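Local coordinates for lipolytic protein G-D-S-L family (Veillonella parvula DSM 2008, PDB 4RW0), which probably hydrolyses ester bonds of lipid or other acyl substrates, as a serine hydrolase of the GDSL (SGNH) family, at residues G10-R15 with E163-E168. Numbering follows the deposited sequence.
Sequences GDSITR and EVHPNE
Ser12 and His165 meet tip to edge: the serine OG lies 2.8 Å from His165 NE2, in the plane of the imidazole, in a hydrogen bond between the two side chains. Serine suits the place because its one-carbon arm, with OG tucked between the backbone N and the carbonyl carbon (chi1 64°), sets a hydroxyl at the ring's edge; histidine offers a nitrogen there and a flat face for apolar neighbours. Beside this bond, Ile13 CG1 sits obliquely against the imidazole, 3.9 Å from His165 CD2. The same CG1 packs 4.0 Å from CD of Pro166, whose compact, apolar ring its side chain crosses at about a right angle. Isoleucine's longer branch extends farther, CD1 reaching 3.7 Å from Val164 O. Val164 CG2 lies 4.0 Å above the imidazole centre, on the same side as Ile13 CG1, and together they would resist tilting that way; Tyr17 also meets the ring. A leucine at His165 would probably leave Ser12 OG without its ring-nitrogen partner. Asp11, the N-cap of helix 12-15, suits its place because its carboxylate OD1 accepts from Ile13 N at 2.9 Å, and is likely to steady the turn that carries Ser12. Met174 of helix 168-182 touches both Ile13 and Pro166. The Gly-Asp-Ser of the GDS(L) motif lies where strand 4-10 runs into helix 12-15, and His165 in the loop between helices 145-154 and 168-182; the pairing matches nucleophilic serine and general-base histidine in SGNH hydrolases, parts that Ser12 and His165 probably play.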
loop_
_atom_site.group_PDB
_atom_site.type_symbol
_atom_site.label_atom_id
_atom_site.label_comp_id
_atom_site.label_asym_id
_atom_site.label_seq_id
_atom_site.Cartn_x
_atom_site.Cartn_y
_atom_site.Cartn_z
ATOM N N GLY A 10 3.812 0.668 5.209
ATOM C CA GLY A 10 2.511 1.302 5.247
ATOM C C GLY A 10 1.857 1.291 6.611
ATOM O O GLY A 10 2.529 1.183 7.621
ATOM N N ASP A 11 0.532 1.414 6.629
ATOM C CA ASP A 11 -0.174 1.532 7.824
ATOM C C ASP A 11 -0.905 0.180 8.181
ATOM O O ASP A 11 -0.462 -0.892 7.833
ATOM C CB ASP A 11 -1.076 2.734 7.747
ATOM C CG ASP A 11 -2.161 2.592 6.636
ATOM O OD1 ASP A 11 -2.421 1.434 6.131
ATOM O OD2 ASP A 11 -2.623 3.678 6.176
ATOM N N SER A 12 -2.013 0.254 8.866
ATOM C CA SER A 12 -2.700 -0.981 9.305
ATOM C C SER A 12 -3.298 -1.776 8.168
ATOM O O SER A 12 -3.480 -2.969 8.281
ATOM C CB SER A 12 -3.725 -0.604 10.348
ATOM O OG SER A 12 -4.626 0.209 9.657
ATOM N N ILE A 13 -3.496 -1.145 7.015
ATOM C CA ILE A 13 -4.080 -1.824 5.863
ATOM C C ILE A 13 -2.991 -2.588 5.113
ATOM O O ILE A 13 -3.261 -3.526 4.384
ATOM C CB ILE A 13 -4.831 -0.808 4.955
ATOM C CG1 ILE A 13 -6.074 -0.287 5.678
ATOM C CG2 ILE A 13 -5.271 -1.434 3.647
ATOM C CD1 ILE A 13 -6.783 0.850 4.972
ATOM N N THR A 14 -1.735 -2.208 5.281
ATOM C CA THR A 14 -0.654 -3.043 4.843
ATOM C C THR A 14 -0.295 -4.128 5.927
ATOM O O THR A 14 0.082 -5.270 5.605
ATOM C CB THR A 14 0.565 -2.159 4.542
ATOM O OG1 THR A 14 0.277 -1.391 3.368
ATOM C CG2 THR A 14 1.828 -2.973 4.361
ATOM N N ARG A 15 -0.346 -3.752 7.191
ATOM C CA ARG A 15 -0.028 -4.710 8.305
ATOM C C ARG A 15 -1.079 -5.871 8.290
ATOM O O ARG A 15 -0.740 -7.017 8.506
ATOM C CB ARG A 15 -0.097 -4.019 9.645
ATOM C CG ARG A 15 0.755 -4.616 10.735
ATOM C CD ARG A 15 0.004 -5.639 11.520
ATOM N NE ARG A 15 -1.090 -5.119 12.356
ATOM C CZ ARG A 15 -2.048 -5.915 12.858
ATOM N NH1 ARG A 15 -2.053 -7.229 12.638
ATOM N NH2 ARG A 15 -3.046 -5.417 13.556
ATOM N N GLU A 163 -15.169 1.757 8.647
ATOM C CA GLU A 163 -14.959 2.920 7.786
ATOM C C GLU A 163 -13.782 2.827 6.854
ATOM O O GLU A 163 -13.843 3.415 5.780
ATOM C CB GLU A 163 -14.918 4.212 8.628
ATOM C CG GLU A 163 -13.868 4.238 9.680
ATOM C CD GLU A 163 -13.570 5.660 10.188
ATOM O OE1 GLU A 163 -12.578 5.835 10.954
ATOM O OE2 GLU A 163 -14.260 6.612 9.747
ATOM N N VAL A 164 -12.704 2.105 7.221
ATOM C CA VAL A 164 -11.587 1.921 6.273
ATOM C C VAL A 164 -11.001 0.511 6.135
ATOM O O VAL A 164 -10.435 0.152 5.099
ATOM C CB VAL A 164 -10.386 2.880 6.560
ATOM C CG1 VAL A 164 -10.825 4.316 6.350
ATOM C CG2 VAL A 164 -9.815 2.694 7.965
ATOM N N HIS A 165 -11.113 -0.278 7.177
ATOM C CA HIS A 165 -10.423 -1.585 7.185
ATOM C C HIS A 165 -11.137 -2.652 6.395
ATOM O O HIS A 165 -12.330 -2.893 6.629
ATOM C CB HIS A 165 -10.207 -2.068 8.611
ATOM C CG HIS A 165 -9.167 -1.277 9.316
ATOM N ND1 HIS A 165 -9.443 -0.530 10.430
ATOM C CD2 HIS A 165 -7.875 -1.035 9.003
ATOM C CE1 HIS A 165 -8.355 0.134 10.789
ATOM N NE2 HIS A 165 -7.399 -0.153 9.936
ATOM N N PRO A 166 -10.410 -3.285 5.474
ATOM C CA PRO A 166 -10.957 -4.434 4.816
ATOM C C PRO A 166 -11.282 -5.552 5.791
ATOM O O PRO A 166 -10.659 -5.660 6.862
ATOM C CB PRO A 166 -9.857 -4.835 3.818
ATOM C CG PRO A 166 -9.022 -3.588 3.632
ATOM C CD PRO A 166 -9.041 -2.952 5.001
ATOM N N ASN A 167 -12.288 -6.367 5.483
ATOM C CA ASN A 167 -12.448 -7.659 6.156
ATOM C C ASN A 167 -11.623 -8.729 5.376
ATOM O O ASN A 167 -10.955 -8.390 4.440
ATOM C CB ASN A 167 -13.940 -8.028 6.281
ATOM C CG ASN A 167 -14.572 -8.276 4.944
ATOM O OD1 ASN A 167 -13.904 -8.620 3.956
ATOM N ND2 ASN A 167 -15.888 -8.134 4.895
ATOM N N GLU A 168 -11.710 -10.017 5.757
ATOM C CA GLU A 168 -10.923 -11.084 5.112
ATOM C C GLU A 168 -11.184 -11.178 3.646
ATOM O O GLU A 168 -10.288 -11.480 2.880
ATOM C CB GLU A 168 -11.209 -12.440 5.739
ATOM C CG GLU A 168 -10.449 -12.716 7.060
ATOM C CD GLU A 168 -10.571 -14.162 7.538
ATOM O OE1 GLU A 168 -10.439 -15.138 6.719
ATOM O OE2 GLU A 168 -10.739 -14.371 8.767
#